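PDB 5GJ3: periplasmic binding protein from Roseiflexus sp. RS-1, which binds heme, here two molecules at once, as the periplasmic component of a bacterial heme-acquisition system that probably hands it on to an inner-membrane transporter. Local coordinates for residues A[20-34]-A[38-51]. Sequence-based numbering, arbitrary orientation.
Sequences FALGMGEYVVGVDSS and PPERTKMLPNIGYQ. With HEM (protoporphyrin IX containing Fe), chain B.
The heme-binding cleft of this periplasmic binding protein illustrates how a sheet edge can carry a metal ligand: strand 28-31, outermost in the parallel sheet beside 8-10, aligns residues 46-51, which include the heme-iron ligand Tyr50. Val31 N donates almost straight to Pro46 O (3.0 Å, 173°), Ile48 N returns a bond to Val31 O, and Ser33 N donates to Gly49 O. Asn47 OD1 accepts from Gly49 N in an Asx turn. Next to this bridge, Leu45 CD1 sits 4.0 Å from both Val28 CG1 and Val31 CG1. At the far end the Phe20 ring takes Pro38 CD over one face in a CH-pi contact (3.9 Å to the centroid). The Arg41 chain bends at chi3 (44°) and lays a guanidinium face over Phe20 CE1, an atom of the ring edge, the two planes standing 81° apart. Nearer the heme, Asp32 OD2 closes a second Asx turn with Ser34 N, takes Ser34 OG on its syn lone pair and receives a weak bond from Gln51 N of the other segment. Gln51 OE1 accepts from Asn12 ND2, and Gln51 CG packs against one face of the Tyr50 ring, opposite the porphyrin. Gln51 NE2 donates in its amide plane to Tyr50 OH (3.1 Å), the oxygen that binds the heme iron at 1.9 Å.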
loop_
_atom_site.group_PDB
_atom_site.type_symbol
_atom_site.label_atom_id
_atom_site.label_comp_id
_atom_site.label_asym_id
_atom_site.label_seq_id
_atom_site.Cartn_x
_atom_site.Cartn_y
_atom_site.Cartn_z
ATOM N N PHE A 20 7.236 -3.803 -13.429
ATOM C CA PHE A 20 8.591 -3.209 -13.483
ATOM C C PHE A 20 9.594 -4.059 -12.684
ATOM O O PHE A 20 10.681 -4.310 -13.160
ATOM C CB PHE A 20 8.582 -1.728 -13.014
ATOM C CG PHE A 20 8.160 -0.746 -14.103
ATOM C CD1 PHE A 20 9.110 -0.184 -14.957
ATOM C CD2 PHE A 20 6.835 -0.373 -14.246
ATOM C CE1 PHE A 20 8.733 0.689 -15.953
ATOM C CE2 PHE A 20 6.447 0.513 -15.233
ATOM C CZ PHE A 20 7.400 1.040 -16.104
ATOM N N ALA A 21 9.201 -4.599 -11.528
ATOM C CA ALA A 21 10.102 -5.450 -10.731
ATOM C C ALA A 21 10.443 -6.754 -11.400
ATOM O O ALA A 21 11.516 -7.380 -11.121
ATOM C CB ALA A 21 9.516 -5.705 -9.338
ATOM N N LEU A 22 9.557 -7.213 -12.288
ATOM C CA LEU A 22 9.828 -8.453 -13.017
ATOM C C LEU A 22 10.712 -8.212 -14.260
ATOM O O LEU A 22 11.094 -9.161 -14.965
ATOM C CB LEU A 22 8.494 -9.143 -13.435
ATOM C CG LEU A 22 7.687 -9.828 -12.341
ATOM C CD1 LEU A 22 6.237 -10.141 -12.773
ATOM C CD2 LEU A 22 8.383 -11.101 -11.835
ATOM N N GLY A 23 10.998 -6.958 -14.565
ATOM C CA GLY A 23 11.820 -6.649 -15.718
ATOM C C GLY A 23 11.084 -6.294 -17.013
ATOM O O GLY A 23 11.736 -6.185 -18.064
ATOM N N MET A 24 9.761 -6.046 -16.952
ATOM C CA MET A 24 8.919 -5.965 -18.160
ATOM C C MET A 24 8.339 -4.578 -18.320
ATOM O O MET A 24 7.355 -4.353 -19.063
ATOM C CB MET A 24 7.790 -6.979 -18.071
ATOM C CG MET A 24 8.268 -8.411 -17.900
ATOM S SD MET A 24 9.050 -9.049 -19.396
ATOM C CE MET A 24 7.662 -9.248 -20.520
ATOM N N GLY A 25 8.941 -3.630 -17.598
ATOM C CA GLY A 25 8.442 -2.280 -17.608
ATOM C C GLY A 25 8.465 -1.655 -18.989
ATOM O O GLY A 25 7.584 -0.841 -19.321
ATOM N N GLU A 26 9.401 -2.043 -19.859
ATOM C CA GLU A 26 9.392 -1.358 -21.171
ATOM C C GLU A 26 8.122 -1.654 -21.985
ATOM O O GLU A 26 7.831 -0.924 -22.928
ATOM C CB GLU A 26 10.635 -1.688 -22.011
ATOM C CG GLU A 26 10.499 -3.036 -22.689
ATOM C CD GLU A 26 11.835 -3.661 -23.032
ATOM O OE1 GLU A 26 12.646 -3.881 -22.095
ATOM O OE2 GLU A 26 12.050 -3.946 -24.241
ATOM N N TYR A 27 7.345 -2.679 -21.610
ATOM C CA TYR A 27 6.107 -3.002 -22.352
ATOM C C TYR A 27 4.874 -2.308 -21.847
ATOM O O TYR A 27 3.800 -2.509 -22.432
ATOM C CB TYR A 27 5.848 -4.497 -22.384
ATOM C CG TYR A 27 7.043 -5.218 -22.928
ATOM C CD1 TYR A 27 7.376 -5.150 -24.299
ATOM C CD2 TYR A 27 7.872 -5.949 -22.076
ATOM C CE1 TYR A 27 8.508 -5.818 -24.795
ATOM C CE2 TYR A 27 9.007 -6.608 -22.556
ATOM C CZ TYR A 27 9.329 -6.537 -23.902
ATOM O OH TYR A 27 10.477 -7.202 -24.322
ATOM N N VAL A 28 5.014 -1.474 -20.820
ATOM C CA VAL A 28 3.835 -0.829 -20.240
ATOM C C VAL A 28 3.576 0.449 -21.046
ATOM O O VAL A 28 4.470 1.260 -21.199
ATOM C CB VAL A 28 3.950 -0.525 -18.708
ATOM C CG1 VAL A 28 2.709 0.223 -18.207
ATOM C CG2 VAL A 28 4.230 -1.788 -17.884
ATOM N N VAL A 29 2.362 0.628 -21.538
ATOM C CA VAL A 29 1.992 1.795 -22.326
ATOM C C VAL A 29 1.022 2.751 -21.645
ATOM O O VAL A 29 0.781 3.882 -22.140
ATOM C CB VAL A 29 1.442 1.431 -23.750
ATOM C CG1 VAL A 29 2.436 0.592 -24.557
ATOM C CG2 VAL A 29 0.049 0.771 -23.709
ATOM N N GLY A 30 0.471 2.350 -20.494
ATOM C CA GLY A 30 -0.516 3.203 -19.815
ATOM C C GLY A 30 -0.635 2.750 -18.384
ATOM O O GLY A 30 -0.549 1.539 -18.115
ATOM N N VAL A 31 -0.782 3.719 -17.476
ATOM C CA VAL A 31 -0.905 3.420 -16.027
ATOM C C VAL A 31 -1.979 4.268 -15.376
ATOM O O VAL A 31 -2.370 5.304 -15.911
ATOM C CB VAL A 31 0.413 3.659 -15.261
ATOM C CG1 VAL A 31 1.474 2.655 -15.695
ATOM C CG2 VAL A 31 0.887 5.127 -15.374
ATOM N N ASP A 32 -2.430 3.848 -14.194
ATOM C CA ASP A 32 -3.388 4.648 -13.443
ATOM C C ASP A 32 -2.650 5.658 -12.524
ATOM O O ASP A 32 -1.421 5.532 -12.294
ATOM C CB ASP A 32 -4.329 3.737 -12.628
ATOM C CG ASP A 32 -3.777 3.467 -11.215
ATOM O OD1 ASP A 32 -2.851 2.628 -11.080
ATOM O OD2 ASP A 32 -4.267 4.122 -10.249
ATOM N N SER A 33 -3.409 6.658 -12.027
ATOM C CA SER A 33 -2.939 7.719 -11.062
ATOM C C SER A 33 -2.167 7.237 -9.860
ATOM O O SER A 33 -1.316 7.955 -9.345
ATOM C CB SER A 33 -4.149 8.458 -10.466
ATOM O OG SER A 33 -4.788 9.173 -11.466
ATOM N N SER A 34 -2.490 6.052 -9.350
ATOM C CA SER A 34 -1.798 5.560 -8.146
ATOM C C SER A 34 -0.452 4.898 -8.481
ATOM O O SER A 34 0.231 4.385 -7.591
ATOM C CB SER A 34 -2.687 4.572 -7.360
ATOM O OG SER A 34 -2.743 3.327 -8.065
ATOM N N PRO A 38 8.239 2.486 -10.434
ATOM C CA PRO A 38 9.380 3.453 -10.176
ATOM C C PRO A 38 8.990 4.851 -10.680
ATOM O O PRO A 38 8.544 4.972 -11.841
ATOM C CB PRO A 38 10.553 2.877 -11.012
ATOM C CG PRO A 38 10.041 1.661 -11.733
ATOM C CD PRO A 38 8.540 1.560 -11.555
ATOM N N PRO A 39 9.069 5.897 -9.820
ATOM C CA PRO A 39 8.449 7.186 -10.240
ATOM C C PRO A 39 9.066 7.818 -11.516
ATOM O O PRO A 39 8.351 8.465 -12.312
ATOM C CB PRO A 39 8.660 8.102 -9.004
ATOM C CG PRO A 39 9.815 7.518 -8.307
ATOM C CD PRO A 39 9.688 6.021 -8.487
ATOM N N GLU A 40 10.361 7.580 -11.729
ATOM C CA GLU A 40 11.050 8.158 -12.893
ATOM C C GLU A 40 10.457 7.624 -14.207
ATOM O O GLU A 40 10.381 8.356 -15.197
ATOM C CB GLU A 40 12.556 7.908 -12.836
ATOM C CG GLU A 40 13.244 8.360 -11.544
ATOM C CD GLU A 40 13.085 9.846 -11.231
ATOM O OE1 GLU A 40 13.132 10.676 -12.176
ATOM O OE2 GLU A 40 12.913 10.181 -10.028
ATOM N N ARG A 41 10.020 6.360 -14.188
ATOM C CA ARG A 41 9.477 5.693 -15.381
ATOM C C ARG A 41 7.984 5.943 -15.537
ATOM O O ARG A 41 7.547 6.327 -16.616
ATOM C CB ARG A 41 9.871 4.207 -15.393
ATOM C CG ARG A 41 11.370 4.074 -15.108
ATOM C CD ARG A 41 12.095 2.837 -15.622
ATOM N NE ARG A 41 11.722 2.512 -16.995
ATOM C CZ ARG A 41 11.951 1.339 -17.575
ATOM N NH1 ARG A 41 12.576 0.378 -16.908
ATOM N NH2 ARG A 41 11.534 1.115 -18.819
ATOM N N THR A 42 7.196 5.815 -14.456
ATOM C CA THR A 42 5.741 5.940 -14.586
ATOM C C THR A 42 5.278 7.377 -14.838
ATOM O O THR A 42 4.221 7.588 -15.443
ATOM C CB THR A 42 4.972 5.346 -13.346
ATOM O OG1 THR A 42 5.322 6.084 -12.176
ATOM C CG2 THR A 42 5.353 3.874 -13.100
ATOM N N LYS A 43 6.064 8.382 -14.413
ATOM C CA LYS A 43 5.689 9.784 -14.730
ATOM C C LYS A 43 5.685 10.013 -16.235
ATOM O O LYS A 43 4.979 10.853 -16.715
ATOM C CB LYS A 43 6.614 10.816 -14.048
ATOM C CG LYS A 43 7.998 10.909 -14.666
ATOM C CD LYS A 43 8.966 11.695 -13.786
ATOM C CE LYS A 43 10.133 12.210 -14.593
ATOM N NZ LYS A 43 11.262 12.428 -13.646
ATOM N N MET A 44 6.451 9.231 -16.981
ATOM C CA MET A 44 6.482 9.414 -18.437
ATOM C C MET A 44 5.321 8.748 -19.186
ATOM O O MET A 44 5.264 8.820 -20.403
ATOM C CB MET A 44 7.808 8.901 -18.995
ATOM C CG MET A 44 9.031 9.488 -18.290
ATOM S SD MET A 44 9.314 11.264 -18.526
ATOM C CE MET A 44 7.764 12.140 -18.261
ATOM N N LEU A 45 4.399 8.081 -18.493
ATOM C CA LEU A 45 3.443 7.242 -19.250
ATOM C C LEU A 45 2.056 7.835 -19.304
ATOM O O LEU A 45 1.658 8.555 -18.403
ATOM C CB LEU A 45 3.428 5.821 -18.673
ATOM C CG LEU A 45 4.665 4.952 -18.854
ATOM C CD1 LEU A 45 4.592 3.727 -17.955
ATOM C CD2 LEU A 45 4.826 4.523 -20.296
ATOM N N PRO A 46 1.286 7.517 -20.336
ATOM C CA PRO A 46 -0.068 8.047 -20.375
ATOM C C PRO A 46 -0.918 7.614 -19.132
ATOM O O PRO A 46 -0.722 6.509 -18.566
ATOM C CB PRO A 46 -0.645 7.450 -21.678
ATOM C CG PRO A 46 0.536 7.100 -22.508
ATOM C CD PRO A 46 1.723 6.907 -21.609
ATOM N N ASN A 47 -1.833 8.489 -18.730
ATOM C CA ASN A 47 -2.663 8.281 -17.555
ATOM C C ASN A 47 -3.963 7.750 -18.055
ATOM O O ASN A 47 -4.505 8.297 -19.001
ATOM C CB ASN A 47 -2.958 9.623 -16.843
ATOM C CG ASN A 47 -4.002 9.480 -15.745
ATOM O OD1 ASN A 47 -3.909 8.583 -14.913
ATOM N ND2 ASN A 47 -5.015 10.361 -15.747
ATOM N N ILE A 48 -4.505 6.723 -17.391
ATOM C CA ILE A 48 -5.797 6.166 -17.805
ATOM C C ILE A 48 -6.876 6.466 -16.730
ATOM O O ILE A 48 -8.014 5.990 -16.833
ATOM C CB ILE A 48 -5.678 4.626 -18.036
ATOM C CG1 ILE A 48 -5.319 3.941 -16.681
ATOM C CG2 ILE A 48 -4.574 4.354 -19.092
ATOM C CD1 ILE A 48 -5.314 2.402 -16.684
ATOM N N GLY A 49 -6.530 7.275 -15.730
ATOM C CA GLY A 49 -7.519 7.669 -14.707
ATOM C C GLY A 49 -7.105 7.035 -13.387
ATOM O O GLY A 49 -6.097 6.328 -13.345
ATOM N N TYR A 50 -7.856 7.279 -12.306
ATOM C CA TYR A 50 -7.569 6.609 -11.014
ATOM C C TYR A 50 -8.054 5.106 -11.056
ATOM O O TYR A 50 -9.055 4.811 -11.681
ATOM C CB TYR A 50 -8.190 7.394 -9.833
ATOM C CG TYR A 50 -7.982 6.710 -8.484
ATOM C CD1 TYR A 50 -6.705 6.443 -8.003
ATOM C CD2 TYR A 50 -9.078 6.267 -7.743
ATOM C CE1 TYR A 50 -6.508 5.741 -6.806
ATOM C CE2 TYR A 50 -8.907 5.584 -6.516
ATOM C CZ TYR A 50 -7.622 5.323 -6.064
ATOM O OH TYR A 50 -7.456 4.628 -4.872
ATOM N N GLN A 51 -7.330 4.204 -10.403
ATOM C CA GLN A 51 -7.666 2.742 -10.392
ATOM C C GLN A 51 -9.131 2.366 -10.173
ATOM O O GLN A 51 -9.591 1.392 -10.754
ATOM C CB GLN A 51 -6.762 1.957 -9.412
ATOM C CG GLN A 51 -7.005 2.270 -7.912
ATOM C CD GLN A 51 -5.892 1.722 -7.033
ATOM O OE1 GLN A 51 -5.237 0.704 -7.371
ATOM N NE2 GLN A 51 -5.657 2.392 -5.906
HETATM C CHA HEM B . -8.454 8.314 -4.309
HETATM C CHB HEM B . -3.993 6.374 -4.252
HETATM C CHC HEM B . -5.954 2.699 -1.688
HETATM C CHD HEM B . -10.448 4.439 -2.268
HETATM C C1A HEM B . -7.105 8.110 -4.465
HETATM C C2A HEM B . -6.274 8.992 -5.194
HETATM C C3A HEM B . -5.013 8.474 -5.227
HETATM C C4A HEM B . -5.062 7.255 -4.474
HETATM C CMA HEM B . -3.792 9.081 -5.924
HETATM C CAA HEM B . -6.773 10.270 -5.854
HETATM C CBA HEM B . -7.532 9.834 -7.135
HETATM C CGA HEM B . -8.488 10.875 -7.667
HETATM O O1A HEM B . -8.835 11.810 -6.941
HETATM O O2A HEM B . -8.981 10.810 -8.821
HETATM C C1B HEM B . -4.136 5.193 -3.490
HETATM C C2B HEM B . -3.062 4.320 -3.102
HETATM C C3B HEM B . -3.608 3.301 -2.358
HETATM C C4B HEM B . -5.059 3.561 -2.330
HETATM C CMB HEM B . -1.593 4.518 -3.398
HETATM C CAB HEM B . -2.970 2.124 -1.712
HETATM C CBB HEM B . -1.798 1.642 -2.169
HETATM C C1C HEM B . -7.313 2.847 -1.562
HETATM C C2C HEM B . -8.154 2.063 -0.744
HETATM C C3C HEM B . -9.457 2.567 -0.912
HETATM C C4C HEM B . -9.371 3.680 -1.821
HETATM C CMC HEM B . -7.672 0.896 0.109
HETATM C CAC HEM B . -10.729 2.086 -0.300
HETATM C CBC HEM B . -10.768 1.116 0.616
HETATM C C1D HEM B . -10.199 5.674 -2.855
HETATM C C2D HEM B . -11.323 6.591 -3.143
HETATM C C3D HEM B . -10.780 7.670 -3.707
HETATM C C4D HEM B . -9.328 7.399 -3.762
HETATM C CMD HEM B . -12.801 6.361 -2.836
HETATM C CAD HEM B . -11.511 8.902 -4.220
HETATM C CBD HEM B . -11.521 8.743 -5.790
HETATM C CGD HEM B . -12.674 7.944 -6.383
HETATM O O1D HEM B . -13.749 7.808 -5.755
HETATM O O2D HEM B . -12.622 7.427 -7.538
HETATM N NA HEM B . -6.384 7.027 -4.100
HETATM N NB HEM B . -5.283 4.668 -3.055
HETATM N NC HEM B . -8.054 3.802 -2.211
HETATM N ND HEM B . -8.996 6.170 -3.286
HETATM FE FE HEM B . -7.208 5.437 -3.206
#